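Side-chain contacts in SAM-dependent methyltransferase (Anabaena variabilis ATCC 29413, PDB 3GGD), which probably transfers a methyl group from S-adenosyl-L-methionine to an acceptor, and here holds the demethylated product S-adenosyl-L-homocysteine: residues A[21-26]-A[65-70]; A[17-22]-A[33-38]; A[89-94]-A[105-110]; A[130-135]-A[219-224]. All coordinates share one frame; numbering follows the deposited sequence. Where two conformers were deposited one is given.

Interaction 1 of 4, residues A[21-26]-A[65-70]; sequences QYWNKT and CGNGTQ. With SAH (S-adenosyl-L-homocysteine), chain E.
Trp23 and the turn at Gly66 and Asn67 make a small, buried packing contact at the wall of the S-adenosyl-L-homocysteine pocket, between helix 15-29 and the loop that leads into helix 69-77. The six-membered end of the indole does the touching. Trp23 CZ2 comes to 3.7 Å from Gly66 CA. Trp23 CH2 lies 3.7 Å from Asn67 N and 4.0 Å from Asn67 CB. The side chains of Trp23 and Asn67 cross at about a right angle, with indole and amide planes 46° apart. Residues 65-68 form a type II' beta turn. This is the glycine-rich loop after the first strand of the Rossmann-like methyltransferase fold, where the cofactor lies against the backbone. Gly66 has no side chain, and a CB there would press on Trp23 and collide with the ligand. The indole nitrogen turns to the ribose: Trp23 NE1 donates to SAH O3' at 3.0 Å, with a weak second bond to SAH O2' at 3.2 Å. O3' sits at the indole edge, near its plane. A leucine in place of Trp23 would probably leave the ribose hydroxyls without this donor and open a gap beside Gly66. Asn67 ND2 is bonded to Asp36 OD2. Gly66 N is held by Asp85.

Interaction 2 of 4, residues A[17-22]-A[33-38]; sequences DAWEQY and VLWDAN. With SAH (S-adenosyl-L-homocysteine), chain E; EDO (1,2-ethanediol), chain K.
Trp35 meets Trp19 and Tyr22 with the far corner of its six-membered ring, and the three form an aromatic cluster. Trp35 CH2 lies 3.5 Å from Trp19 CZ3, at the edge of the Trp19 ring. Trp35 CH2 is also 3.6 Å from Tyr22 CE2. Both ring pairs are oblique, with planes at 59° for Trp19 and 45° for Tyr22. This is the tight part. Trp35 has a neighbour over each face, both toward the rim: Val33 CG1 on one, and on the opposite one SAH SD, 3.3 Å from Trp35 CE2. Trp19 lays a face on the ribose and adenine, with Trp19 CD1 3.4 Å from SAH C8. The two indoles thus line the cofactor from the adenine and ribose to the sulfur. A chi1 of 169° sets Tyr22 CG anti to the backbone N and carries the phenol to Val33. The contact is looser at the hydroxyl. There a water, rather than a side chain, bridges the segments, accepting from both Tyr22 OH and Leu34 N. Leu34 is partly exposed. Helix 15-29 carries Trp19 and Tyr22, the loop before helix 43-50 carries Trp35, and Val189 of helix 184-190 touches both tryptophans.

Interaction 3 of 4, residues A[89-94]-A[105-110]; sequences SALEIA and YRLLDG. With SAH (S-adenosyl-L-homocysteine), chain E; EDO (1,2-ethanediol), chain S; SO4 (sulfate ion), chain H.
Helix 89-94 runs almost antiparallel to strand 105-107, at 171°, with their axes 8.9 Å apart at closest approach. Ala94 points toward the strand; Leu91 reaches it with the end of its side chain. The methyl of Ala94 sits over one face of the Tyr105 ring in a CH-pi contact, 3.6 Å from Ala94 CB to the ring centroid. Leu91 splits its two methyls. CD2 touches the Tyr105 ring obliquely, while Leu91 CD1 reaches the strand backbone, 3.4 Å from Arg106 C. Tyr105 OH is bonded to Asn98 O. These residues close the beta-alpha-beta unit of strand 81-85, helix 88-97 and strand 103-107, part of the Rossmann-like methyltransferase core. Just past the strand the chain reads the adenine: Gly110 N donates to SAH N1 at 2.9 Å, nearly straight at 170°, and Asp109 OD1 accepts from SAH N6 at 3.0 Å. Arg106 points away from the helix. Its extended chain carries the guanidinium out to Glu122, where NH1 forms a salt bridge. NH1 also bonds weakly to a sulfate and NE donates to an ethanediol, both probably from the crystallisation liquor. With an alanine at Arg106, Glu122 of helix 113-123 would probably be left without its charged mate on the strand.

Interaction 4 of 4, residues A[130-135]-A[219-224]; sequences MRTGFH and GLFQSI. With SAH (S-adenosyl-L-homocysteine), chain E; EDO (1,2-ethanediol), chain L.
The Arg131 guanidinium has the CZ end of Phe221 over one face, toward the rim, with Phe221 CZ 3.3 Å from Arg131 NH2 and the two planes 25° apart. Around its edge, near the plane, lie the carboxylate oxygen SAH OXT, Gln222 O and an ethanediol, probably from the crystallisation liquor. The Phe221 ring has the diol O1 over one face, toward its rim, and Arg131 CG at its edge. Thr132 CG2 comes obliquely to 3.3 Å from Phe221 CE1. An extended chain brings the guanidinium here: CG is anti to the backbone N (chi1 -177°) and the chain stays straight to NE. Arg131 NH1 donates to SAH OXT at 2.9 Å, and also to Trp35 O. Arg131 NH2 gives a weak bond to Gln222 O at 3.2 Å and a straight one, at 179°, to the diol O1, which Gln222 N also reaches. NE donates to the other end of that diol. In this crystal every nitrogen of the group thus has a partner. Arg131 O accepts from SAH N at 2.8 Å. Strand 127-131 is the fourth strand of the Rossmann-like core in chain order, and its end meets the loop before strand 237-244. One residue therefore grips the cofactor's amino acid end twice, at its amino group by the backbone and at its carboxylate by the side chain. The positive guanidinium probably helps to balance that carboxylate, while Phe221 and the edge partners probably limit its turning.

How the interactions relate
From the N terminus, helix 15-29 opens both interactions 1 and 2, which start from overlapping residues and share Gln21 and Tyr22. Interaction 2 closes a short loop, back from residues 33-38 onto residues 17-22. Interaction 1 closes a wider one, to residues 65-70 at the head of helix 69-77, so residues 33-38 lie between its ends. Asp36 also bonds to Thr69. Interaction 3 follows in series within one beta-alpha-beta unit; Ser89 bonds to Asn24 and Glu20 of the first helix. Interaction 4, next in series, spans the longest loop, from strand 127-131 to residues 219-224, and Leu34 O bonds to Ile224 N. Interactions 3 and 4 do not touch, but both reach the same sheet and the same cofactor.

Interaction 1 of 4, residues A[21-26]-A[65-70]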
# COMPACT_ATOMS: atom_id res chain seq x y z
N GLN A 21 6.99 3.80 14.30
CA GLN A 21 8.37 4.28 14.57
C GLN A 21 8.96 4.91 13.29
O GLN A 21 9.53 6.02 13.33
CB GLN A 21 9.25 3.15 15.09
CG GLN A 21 10.56 3.70 15.70
CD GLN A 21 11.60 2.61 16.04
OE1 GLN A 21 11.91 1.72 15.20
NE2 GLN A 21 12.14 2.68 17.25
N TYR A 22 8.74 4.26 12.15
CA TYR A 22 9.21 4.80 10.89
C TYR A 22 8.60 6.16 10.56
O TYR A 22 9.30 7.11 10.22
CB TYR A 22 8.88 3.85 9.73
CG TYR A 22 9.12 4.49 8.38
CD1 TYR A 22 10.42 4.61 7.85
CD2 TYR A 22 8.05 4.99 7.65
CE1 TYR A 22 10.65 5.20 6.63
CE2 TYR A 22 8.28 5.59 6.40
CZ TYR A 22 9.57 5.69 5.89
OH TYR A 22 9.78 6.27 4.68
N TRP A 23 7.27 6.24 10.67
CA TRP A 23 6.56 7.46 10.31
C TRP A 23 6.84 8.56 11.28
O TRP A 23 6.99 9.71 10.89
CB TRP A 23 5.07 7.21 10.17
CG TRP A 23 4.65 6.64 8.85
CD1 TRP A 23 4.03 5.43 8.64
CD2 TRP A 23 4.79 7.25 7.56
NE1 TRP A 23 3.77 5.27 7.31
CE2 TRP A 23 4.23 6.36 6.62
CE3 TRP A 23 5.32 8.47 7.11
CZ2 TRP A 23 4.16 6.66 5.27
CZ3 TRP A 23 5.28 8.76 5.74
CH2 TRP A 23 4.70 7.87 4.84
N ASN A 24 6.98 8.23 12.56
CA ASN A 24 7.33 9.29 13.50
C ASN A 24 8.75 9.85 13.23
O ASN A 24 9.00 11.07 13.34
CB ASN A 24 7.23 8.83 14.94
CG ASN A 24 7.24 10.01 15.92
OD1 ASN A 24 8.21 10.21 16.63
ND2 ASN A 24 6.20 10.83 15.89
N LYS A 25 9.68 8.97 12.88
CA LYS A 25 11.02 9.41 12.51
C LYS A 25 10.95 10.30 11.27
O LYS A 25 11.62 11.34 11.20
CB LYS A 25 11.94 8.23 12.25
CG LYS A 25 13.26 8.67 11.68
CD LYS A 25 14.03 7.61 11.04
CE LYS A 25 13.45 7.12 9.75
NZ LYS A 25 14.10 5.77 9.61
N THR A 26 10.13 9.89 10.30
CA THR A 26 9.91 10.67 9.08
C THR A 26 9.31 12.04 9.37
O THR A 26 9.80 13.06 8.86
CB THR A 26 9.07 9.85 8.11
OG1 THR A 26 9.77 8.62 7.88
CG2 THR A 26 8.81 10.60 6.81
N CYS A 65 -2.92 4.43 3.54
CA CYS A 65 -2.70 5.64 2.76
C CYS A 65 -1.39 6.40 3.04
O CYS A 65 -1.06 7.37 2.33
CB CYS A 65 -3.88 6.58 2.98
SG CYS A 65 -4.02 7.18 4.71
N GLY A 66 -0.67 6.03 4.10
CA GLY A 66 0.60 6.69 4.41
C GLY A 66 0.38 8.18 4.63
O GLY A 66 -0.57 8.59 5.32
N ASN A 67 1.23 9.00 4.01
CA ASN A 67 1.16 10.45 4.15
C ASN A 67 0.18 11.14 3.24
O ASN A 67 0.17 12.38 3.14
CB ASN A 67 2.55 11.10 3.99
CG ASN A 67 3.16 10.84 2.64
OD1 ASN A 67 2.56 10.18 1.80
ND2 ASN A 67 4.36 11.34 2.41
N GLY A 68 -0.63 10.36 2.54
CA GLY A 68 -1.75 10.92 1.80
C GLY A 68 -1.50 11.52 0.44
O GLY A 68 -2.38 12.16 -0.12
N THR A 69 -0.30 11.32 -0.10
CA THR A 69 0.03 11.90 -1.39
C THR A 69 -0.96 11.43 -2.46
O THR A 69 -1.44 12.24 -3.22
CB THR A 69 1.43 11.53 -1.84
OG1 THR A 69 2.38 11.92 -0.81
CG2 THR A 69 1.78 12.20 -3.20
N GLN A 70 -1.29 10.13 -2.48
CA GLN A 70 -2.19 9.62 -3.52
C GLN A 70 -3.65 9.92 -3.20
O GLN A 70 -4.51 10.10 -4.11
CB GLN A 70 -1.98 8.11 -3.72
CG GLN A 70 -0.49 7.66 -3.89
CD GLN A 70 0.31 8.44 -4.94
OE1 GLN A 70 -0.19 8.72 -6.04
NE2 GLN A 70 1.58 8.75 -4.64
N SAH E . -0.23 3.61 0.08
CA SAH E . 0.79 4.61 0.52
CB SAH E . 1.79 4.06 1.55
CG SAH E . 2.61 2.80 1.21
SD SAH E . 3.80 2.36 2.49
C SAH E . 1.55 5.20 -0.66
O SAH E . 2.13 6.30 -0.55
OXT SAH E . 1.62 4.58 -1.72
C5' SAH E . 2.88 1.15 3.39
C4' SAH E . 1.84 1.78 4.36
O4' SAH E . 1.10 0.73 5.04
C3' SAH E . 2.39 2.66 5.49
O3' SAH E . 1.78 3.94 5.54
C2' SAH E . 2.04 1.90 6.77
O2' SAH E . 1.92 2.69 7.97
C1' SAH E . 0.79 1.15 6.36
N9 SAH E . 0.49 -0.01 7.21
C8 SAH E . 1.40 -0.91 7.66
N7 SAH E . 0.79 -1.86 8.39
C5 SAH E . -0.54 -1.54 8.42
C6 SAH E . -1.71 -2.11 9.07
N6 SAH E . -1.50 -3.21 9.83
N1 SAH E . -2.91 -1.52 8.92
C2 SAH E . -3.04 -0.39 8.17
N3 SAH E . -1.99 0.18 7.57
C4 SAH E . -0.75 -0.32 7.68

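Interaction 2 of 4, residues A[17-22]-A[33-38]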
# COMPACT_ATOMS: atom_id res chain seq x y z
N ASP A 17 3.73 -1.09 15.59
CA ASP A 17 4.82 -0.37 16.24
C ASP A 17 5.94 0.03 15.29
O ASP A 17 6.46 1.17 15.33
CB ASP A 17 5.41 -1.22 17.36
CG ASP A 17 4.49 -1.34 18.58
OD1 ASP A 17 3.43 -0.66 18.65
OD2 ASP A 17 4.85 -2.11 19.49
N ALA A 18 6.34 -0.90 14.42
CA ALA A 18 7.46 -0.65 13.51
C ALA A 18 7.13 0.51 12.56
O ALA A 18 7.94 1.45 12.36
CB ALA A 18 7.80 -1.92 12.74
N TRP A 19 5.93 0.47 11.99
CA TRP A 19 5.48 1.50 11.07
C TRP A 19 5.29 2.86 11.71
O TRP A 19 5.62 3.88 11.11
CB TRP A 19 4.21 1.06 10.32
CG TRP A 19 4.53 0.16 9.17
CD1 TRP A 19 4.45 -1.22 9.14
CD2 TRP A 19 5.07 0.55 7.91
NE1 TRP A 19 4.89 -1.68 7.92
CE2 TRP A 19 5.25 -0.62 7.14
CE3 TRP A 19 5.40 1.79 7.35
CZ2 TRP A 19 5.73 -0.60 5.83
CZ3 TRP A 19 5.88 1.82 6.05
CH2 TRP A 19 6.05 0.63 5.31
N GLU A 20 4.74 2.89 12.93
CA GLU A 20 4.65 4.15 13.64
C GLU A 20 6.05 4.68 13.97
O GLU A 20 6.29 5.90 13.88
CB GLU A 20 3.77 4.03 14.89
CG GLU A 20 3.80 5.27 15.84
CD GLU A 20 3.41 6.59 15.15
OE1 GLU A 20 2.66 6.57 14.14
OE2 GLU A 20 3.81 7.65 15.68
N GLN A 21 6.99 3.80 14.30
CA GLN A 21 8.37 4.28 14.57
C GLN A 21 8.96 4.91 13.29
O GLN A 21 9.53 6.02 13.33
CB GLN A 21 9.25 3.15 15.09
CG GLN A 21 10.56 3.70 15.70
CD GLN A 21 11.60 2.61 16.04
OE1 GLN A 21 11.91 1.72 15.20
NE2 GLN A 21 12.14 2.68 17.25
N TYR A 22 8.74 4.26 12.15
CA TYR A 22 9.21 4.80 10.89
C TYR A 22 8.60 6.16 10.56
O TYR A 22 9.30 7.11 10.22
CB TYR A 22 8.88 3.85 9.73
CG TYR A 22 9.12 4.49 8.38
CD1 TYR A 22 10.42 4.61 7.85
CD2 TYR A 22 8.05 4.99 7.65
CE1 TYR A 22 10.65 5.20 6.63
CE2 TYR A 22 8.28 5.59 6.40
CZ TYR A 22 9.57 5.69 5.89
OH TYR A 22 9.78 6.27 4.68
N VAL A 33 10.93 9.43 1.61
CA VAL A 33 10.01 8.30 1.71
C VAL A 33 10.08 7.56 0.38
O VAL A 33 9.64 8.05 -0.67
CB VAL A 33 8.58 8.78 2.05
CG1 VAL A 33 7.58 7.62 2.05
CG2 VAL A 33 8.59 9.55 3.40
N LEU A 34 10.67 6.38 0.43
CA LEU A 34 11.03 5.62 -0.76
C LEU A 34 9.95 5.51 -1.83
O LEU A 34 10.22 5.65 -3.02
CB LEU A 34 11.44 4.18 -0.33
CG LEU A 34 11.73 3.15 -1.42
CD1 LEU A 34 13.02 3.53 -2.13
CD2 LEU A 34 11.80 1.72 -0.80
N TRP A 35 8.72 5.21 -1.40
CA TRP A 35 7.62 4.96 -2.35
C TRP A 35 6.81 6.21 -2.72
O TRP A 35 5.87 6.12 -3.53
CB TRP A 35 6.65 3.95 -1.75
CG TRP A 35 6.23 4.37 -0.37
CD1 TRP A 35 5.25 5.25 -0.04
CD2 TRP A 35 6.85 3.96 0.84
NE1 TRP A 35 5.21 5.41 1.34
CE2 TRP A 35 6.18 4.63 1.90
CE3 TRP A 35 7.90 3.09 1.15
CZ2 TRP A 35 6.54 4.44 3.24
CZ3 TRP A 35 8.25 2.91 2.47
CH2 TRP A 35 7.57 3.59 3.50
N ASP A 36 7.18 7.37 -2.19
CA ASP A 36 6.32 8.55 -2.28
C ASP A 36 6.59 9.32 -3.60
O ASP A 36 7.04 10.46 -3.61
CB ASP A 36 6.52 9.42 -1.03
CG ASP A 36 5.46 10.49 -0.85
OD1 ASP A 36 4.33 10.35 -1.41
OD2 ASP A 36 5.74 11.46 -0.11
N ALA A 37 6.34 8.64 -4.71
CA ALA A 37 6.50 9.20 -6.04
C ALA A 37 5.42 10.25 -6.33
O ALA A 37 4.32 10.16 -5.82
CB ALA A 37 6.40 8.06 -7.11
N ASN A 38 5.73 11.22 -7.18
CA ASN A 38 4.73 12.18 -7.61
C ASN A 38 3.55 11.45 -8.28
O ASN A 38 3.73 10.39 -8.88
CB ASN A 38 5.35 13.21 -8.54
CG ASN A 38 6.05 12.60 -9.71
OD1 ASN A 38 7.05 11.89 -9.54
ND2 ASN A 38 5.55 12.88 -10.91
N SAH E . -0.23 3.61 0.08
CA SAH E . 0.79 4.61 0.52
CB SAH E . 1.79 4.06 1.55
CG SAH E . 2.61 2.80 1.21
SD SAH E . 3.80 2.36 2.49
C SAH E . 1.55 5.20 -0.66
O SAH E . 2.13 6.30 -0.55
OXT SAH E . 1.62 4.58 -1.72
C5' SAH E . 2.88 1.15 3.39
C4' SAH E . 1.84 1.78 4.36
O4' SAH E . 1.10 0.73 5.04
C3' SAH E . 2.39 2.66 5.49
O3' SAH E . 1.78 3.94 5.54
C2' SAH E . 2.04 1.90 6.77
O2' SAH E . 1.92 2.69 7.97
C1' SAH E . 0.79 1.15 6.36
N9 SAH E . 0.49 -0.01 7.21
C8 SAH E . 1.40 -0.91 7.66
N7 SAH E . 0.79 -1.86 8.39
C5 SAH E . -0.54 -1.54 8.42
C6 SAH E . -1.71 -2.11 9.07
N6 SAH E . -1.50 -3.21 9.83
N1 SAH E . -2.91 -1.52 8.92
C2 SAH E . -3.04 -0.39 8.17
N3 SAH E . -1.99 0.18 7.57
C4 SAH E . -0.75 -0.32 7.68
C1 EDO K . 5.90 13.46 -4.24
O1 EDO K . 5.26 14.33 -5.17
C2 EDO K . 4.98 13.48 -3.04
O2 EDO K . 5.65 14.01 -1.89
O HOH W 1 12.05 5.98 3.08

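Interaction 3 of 4, residues A[89-94]-A[105-110]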
# COMPACT_ATOMS: atom_id res chain seq x y z
N SER A 89 1.40 8.97 13.16
CA SER A 89 2.34 9.95 12.60
C SER A 89 2.15 10.08 11.09
O SER A 89 2.18 11.20 10.55
CB SER A 89 3.81 9.61 12.97
OG SER A 89 4.04 9.76 14.37
N ALA A 90 1.89 8.96 10.41
CA ALA A 90 1.53 9.02 8.97
C ALA A 90 0.32 9.94 8.75
O ALA A 90 0.35 10.85 7.91
CB ALA A 90 1.27 7.63 8.38
N LEU A 91 -0.73 9.74 9.54
CA LEU A 91 -1.94 10.52 9.42
C LEU A 91 -1.73 11.95 9.85
O LEU A 91 -2.40 12.82 9.35
CB LEU A 91 -3.09 9.87 10.17
CG LEU A 91 -3.46 8.45 9.67
CD1 LEU A 91 -4.69 7.91 10.46
CD2 LEU A 91 -3.69 8.42 8.15
N GLU A 92 -0.78 12.20 10.75
CA GLU A 92 -0.43 13.56 11.11
C GLU A 92 0.22 14.31 9.93
O GLU A 92 -0.08 15.48 9.68
CB GLU A 92 0.45 13.59 12.36
CG GLU A 92 0.76 15.00 12.80
CD GLU A 92 1.53 15.09 14.11
OE1 GLU A 92 1.44 14.15 14.93
OE2 GLU A 92 2.20 16.13 14.29
N ILE A 93 1.09 13.65 9.18
CA ILE A 93 1.62 14.23 7.94
C ILE A 93 0.48 14.45 6.91
O ILE A 93 0.34 15.53 6.33
CB ILE A 93 2.75 13.39 7.29
CG1 ILE A 93 3.94 13.15 8.27
CG2 ILE A 93 3.25 14.10 6.03
CD1 ILE A 93 4.93 12.03 7.89
N ALA A 94 -0.32 13.41 6.69
CA ALA A 94 -1.44 13.47 5.75
C ALA A 94 -2.39 14.64 6.05
O ALA A 94 -2.77 15.39 5.16
CB ALA A 94 -2.24 12.13 5.76
N TYR A 105 -9.34 11.22 7.37
CA TYR A 105 -8.24 10.32 7.73
C TYR A 105 -8.61 9.66 9.03
O TYR A 105 -9.01 10.33 9.96
CB TYR A 105 -6.92 11.06 7.88
CG TYR A 105 -6.36 11.52 6.55
CD1 TYR A 105 -5.89 10.60 5.63
CD2 TYR A 105 -6.30 12.86 6.23
CE1 TYR A 105 -5.38 11.00 4.41
CE2 TYR A 105 -5.77 13.29 5.01
CZ TYR A 105 -5.32 12.36 4.11
OH TYR A 105 -4.82 12.76 2.93
N ARG A 106 -8.42 8.35 9.12
CA ARG A 106 -8.81 7.63 10.32
C ARG A 106 -7.83 6.49 10.61
O ARG A 106 -7.36 5.80 9.69
CB ARG A 106 -10.23 7.12 10.12
CG ARG A 106 -10.71 6.22 11.19
CD ARG A 106 -12.23 6.23 11.16
NE ARG A 106 -12.81 5.27 12.10
CZ ARG A 106 -14.11 5.11 12.29
NH1 ARG A 106 -14.97 5.87 11.60
NH2 ARG A 106 -14.56 4.19 13.14
N LEU A 107 -7.53 6.30 11.89
CA LEU A 107 -6.63 5.24 12.32
C LEU A 107 -7.33 3.91 12.11
O LEU A 107 -8.51 3.78 12.37
CB LEU A 107 -6.29 5.38 13.81
CG LEU A 107 -5.31 6.48 14.25
CD1 LEU A 107 -5.33 6.59 15.75
CD2 LEU A 107 -3.89 6.21 13.74
N LEU A 108 -6.59 2.95 11.57
CA LEU A 108 -7.09 1.58 11.49
C LEU A 108 -5.92 0.63 11.30
O LEU A 108 -5.01 0.88 10.51
CB LEU A 108 -8.13 1.37 10.36
CG LEU A 108 -8.66 -0.08 10.14
CD1 LEU A 108 -10.20 -0.12 9.84
CD2 LEU A 108 -7.90 -0.77 9.05
N ASP A 109 -5.99 -0.48 12.02
CA ASP A 109 -5.02 -1.54 11.92
C ASP A 109 -5.63 -2.72 11.19
O ASP A 109 -6.49 -3.41 11.74
CB ASP A 109 -4.55 -1.95 13.35
CG ASP A 109 -3.37 -2.93 13.32
OD1 ASP A 109 -3.16 -3.62 12.29
OD2 ASP A 109 -2.62 -2.97 14.33
N GLY A 110 -5.13 -2.97 9.97
CA GLY A 110 -5.59 -4.06 9.13
C GLY A 110 -5.42 -5.47 9.71
O GLY A 110 -6.05 -6.42 9.24
N SAH E . -0.23 3.61 0.08
CA SAH E . 0.79 4.61 0.52
CB SAH E . 1.79 4.06 1.55
CG SAH E . 2.61 2.80 1.21
SD SAH E . 3.80 2.36 2.49
C SAH E . 1.55 5.20 -0.66
O SAH E . 2.13 6.30 -0.55
OXT SAH E . 1.62 4.58 -1.72
C5' SAH E . 2.88 1.15 3.39
C4' SAH E . 1.84 1.78 4.36
O4' SAH E . 1.10 0.73 5.04
C3' SAH E . 2.39 2.66 5.49
O3' SAH E . 1.78 3.94 5.54
C2' SAH E . 2.04 1.90 6.77
O2' SAH E . 1.92 2.69 7.97
C1' SAH E . 0.79 1.15 6.36
N9 SAH E . 0.49 -0.01 7.21
C8 SAH E . 1.40 -0.91 7.66
N7 SAH E . 0.79 -1.86 8.39
C5 SAH E . -0.54 -1.54 8.42
C6 SAH E . -1.71 -2.11 9.07
N6 SAH E . -1.50 -3.21 9.83
N1 SAH E . -2.91 -1.52 8.92
C2 SAH E . -3.04 -0.39 8.17
N3 SAH E . -1.99 0.18 7.57
C4 SAH E . -0.75 -0.32 7.68
C1 EDO S . -12.26 1.47 13.70
O1 EDO S . -12.86 1.71 14.97
C2 EDO S . -10.83 2.02 13.80
O2 EDO S . -10.78 3.29 13.13
S SO4 H . -15.27 7.85 8.89
O1 SO4 H . -16.16 8.40 7.86
O2 SO4 H . -13.87 8.25 8.71
O3 SO4 H . -15.39 6.40 8.84
O4 SO4 H . -15.68 8.33 10.20

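Interaction 4 of 4, residues A[130-135]-A[219-224]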
# COMPACT_ATOMS: atom_id res chain seq x y z
N MSE A 130 -5.45 0.40 -2.83
CA MSE A 130 -4.34 0.07 -1.96
C MSE A 130 -3.03 -0.01 -2.75
O MSE A 130 -2.84 -0.86 -3.63
CB MSE A 130 -4.59 -1.25 -1.24
CG MSE A 130 -3.52 -1.56 -0.20
SE MSE A 130 -4.01 -3.21 0.85
CE MSE A 130 -3.69 -4.41 -0.48
N ARG A 131 -2.11 0.88 -2.39
CA ARG A 131 -0.81 0.96 -3.05
C ARG A 131 0.28 0.51 -2.06
O ARG A 131 0.63 1.21 -1.09
CB ARG A 131 -0.57 2.39 -3.54
CG ARG A 131 0.74 2.53 -4.32
CD ARG A 131 0.90 3.96 -4.90
NE ARG A 131 2.11 4.09 -5.71
CZ ARG A 131 3.26 4.54 -5.26
NH1 ARG A 131 3.37 4.92 -4.00
NH2 ARG A 131 4.30 4.64 -6.08
N THR A 132 0.80 -0.67 -2.34
CA THR A 132 1.81 -1.33 -1.53
C THR A 132 1.41 -1.47 -0.08
O THR A 132 2.12 -1.06 0.83
CB THR A 132 3.21 -0.74 -1.74
OG1 THR A 132 3.19 0.69 -1.62
CG2 THR A 132 3.75 -1.18 -3.15
N GLY A 133 0.24 -2.07 0.14
CA GLY A 133 -0.21 -2.32 1.51
C GLY A 133 -0.04 -3.75 1.95
O GLY A 133 -0.24 -4.05 3.12
N PHE A 134 0.40 -4.65 1.06
CA PHE A 134 0.41 -6.08 1.39
C PHE A 134 1.79 -6.76 1.39
O PHE A 134 2.07 -7.64 2.22
CB PHE A 134 -0.49 -6.81 0.38
CG PHE A 134 -1.53 -7.75 0.99
CD1 PHE A 134 -1.20 -8.68 1.93
CD2 PHE A 134 -2.84 -7.73 0.54
CE1 PHE A 134 -2.15 -9.55 2.45
CE2 PHE A 134 -3.81 -8.59 1.06
CZ PHE A 134 -3.45 -9.50 2.03
N HIS A 135 2.65 -6.37 0.44
CA HIS A 135 3.88 -7.13 0.17
C HIS A 135 4.81 -7.15 1.39
O HIS A 135 5.50 -8.14 1.63
CB HIS A 135 4.60 -6.57 -1.04
CG HIS A 135 5.28 -5.27 -0.76
ND1 HIS A 135 6.58 -5.19 -0.32
CD2 HIS A 135 4.83 -4.00 -0.81
CE1 HIS A 135 6.91 -3.92 -0.12
NE2 HIS A 135 5.85 -3.18 -0.40
N GLY A 219 3.88 -4.84 -14.77
CA GLY A 219 4.52 -3.53 -14.90
C GLY A 219 5.49 -3.19 -13.77
O GLY A 219 6.06 -4.07 -13.12
N LEU A 220 5.67 -1.89 -13.56
CA LEU A 220 6.67 -1.35 -12.66
C LEU A 220 6.04 -0.58 -11.50
O LEU A 220 4.89 -0.10 -11.59
CB LEU A 220 7.61 -0.44 -13.43
CG LEU A 220 8.35 -1.08 -14.61
CD1 LEU A 220 9.14 0.01 -15.40
CD2 LEU A 220 9.26 -2.29 -14.21
N PHE A 221 6.79 -0.52 -10.40
CA PHE A 221 6.41 0.29 -9.25
C PHE A 221 7.39 1.44 -9.19
O PHE A 221 8.59 1.24 -9.34
CB PHE A 221 6.46 -0.49 -7.95
CG PHE A 221 5.97 0.28 -6.78
CD1 PHE A 221 4.61 0.40 -6.54
CD2 PHE A 221 6.86 0.93 -5.92
CE1 PHE A 221 4.14 1.16 -5.46
CE2 PHE A 221 6.41 1.66 -4.84
CZ PHE A 221 5.05 1.78 -4.60
N GLN A 222 6.90 2.65 -8.99
CA GLN A 222 7.79 3.81 -9.00
C GLN A 222 8.24 4.28 -7.63
O GLN A 222 7.42 4.58 -6.76
CB GLN A 222 7.09 4.95 -9.71
CG GLN A 222 6.68 4.60 -11.11
CD GLN A 222 7.79 4.73 -12.13
OE1 GLN A 222 8.69 5.59 -12.02
NE2 GLN A 222 7.71 3.88 -13.15
N SER A 223 9.56 4.33 -7.44
CA SER A 223 10.17 4.82 -6.22
C SER A 223 10.79 6.19 -6.48
O SER A 223 10.83 6.64 -7.62
CB SER A 223 11.26 3.85 -5.70
OG SER A 223 12.53 4.10 -6.27
N ILE A 224 11.30 6.84 -5.44
CA ILE A 224 11.95 8.15 -5.58
C ILE A 224 13.48 7.99 -5.56
O ILE A 224 14.22 8.97 -5.62
CB ILE A 224 11.52 9.15 -4.46
CG1 ILE A 224 12.04 8.67 -3.08
CG2 ILE A 224 10.04 9.32 -4.48
CD1 ILE A 224 12.15 9.74 -2.03
N SAH E . -0.23 3.61 0.08
CA SAH E . 0.79 4.61 0.52
CB SAH E . 1.79 4.06 1.55
CG SAH E . 2.61 2.80 1.21
SD SAH E . 3.80 2.36 2.49
C SAH E . 1.55 5.20 -0.66
O SAH E . 2.13 6.30 -0.55
OXT SAH E . 1.62 4.58 -1.72
C5' SAH E . 2.88 1.15 3.39
C4' SAH E . 1.84 1.78 4.36
O4' SAH E . 1.10 0.73 5.04
C3' SAH E . 2.39 2.66 5.49
O3' SAH E . 1.78 3.94 5.54
C2' SAH E . 2.04 1.90 6.77
O2' SAH E . 1.92 2.69 7.97
C1' SAH E . 0.79 1.15 6.36
N9 SAH E . 0.49 -0.01 7.21
C8 SAH E . 1.40 -0.91 7.66
N7 SAH E . 0.79 -1.86 8.39
C5 SAH E . -0.54 -1.54 8.42
C6 SAH E . -1.71 -2.11 9.07
N6 SAH E . -1.50 -3.21 9.83
N1 SAH E . -2.91 -1.52 8.92
C2 SAH E . -3.04 -0.39 8.17
N3 SAH E . -1.99 0.18 7.57
C4 SAH E . -0.75 -0.32 7.68
C1 EDO L . 3.32 2.75 -9.59
O1 EDO L . 4.05 3.83 -8.97
C2 EDO L . 1.79 3.01 -9.62
O2 EDO L . 1.22 3.43 -8.34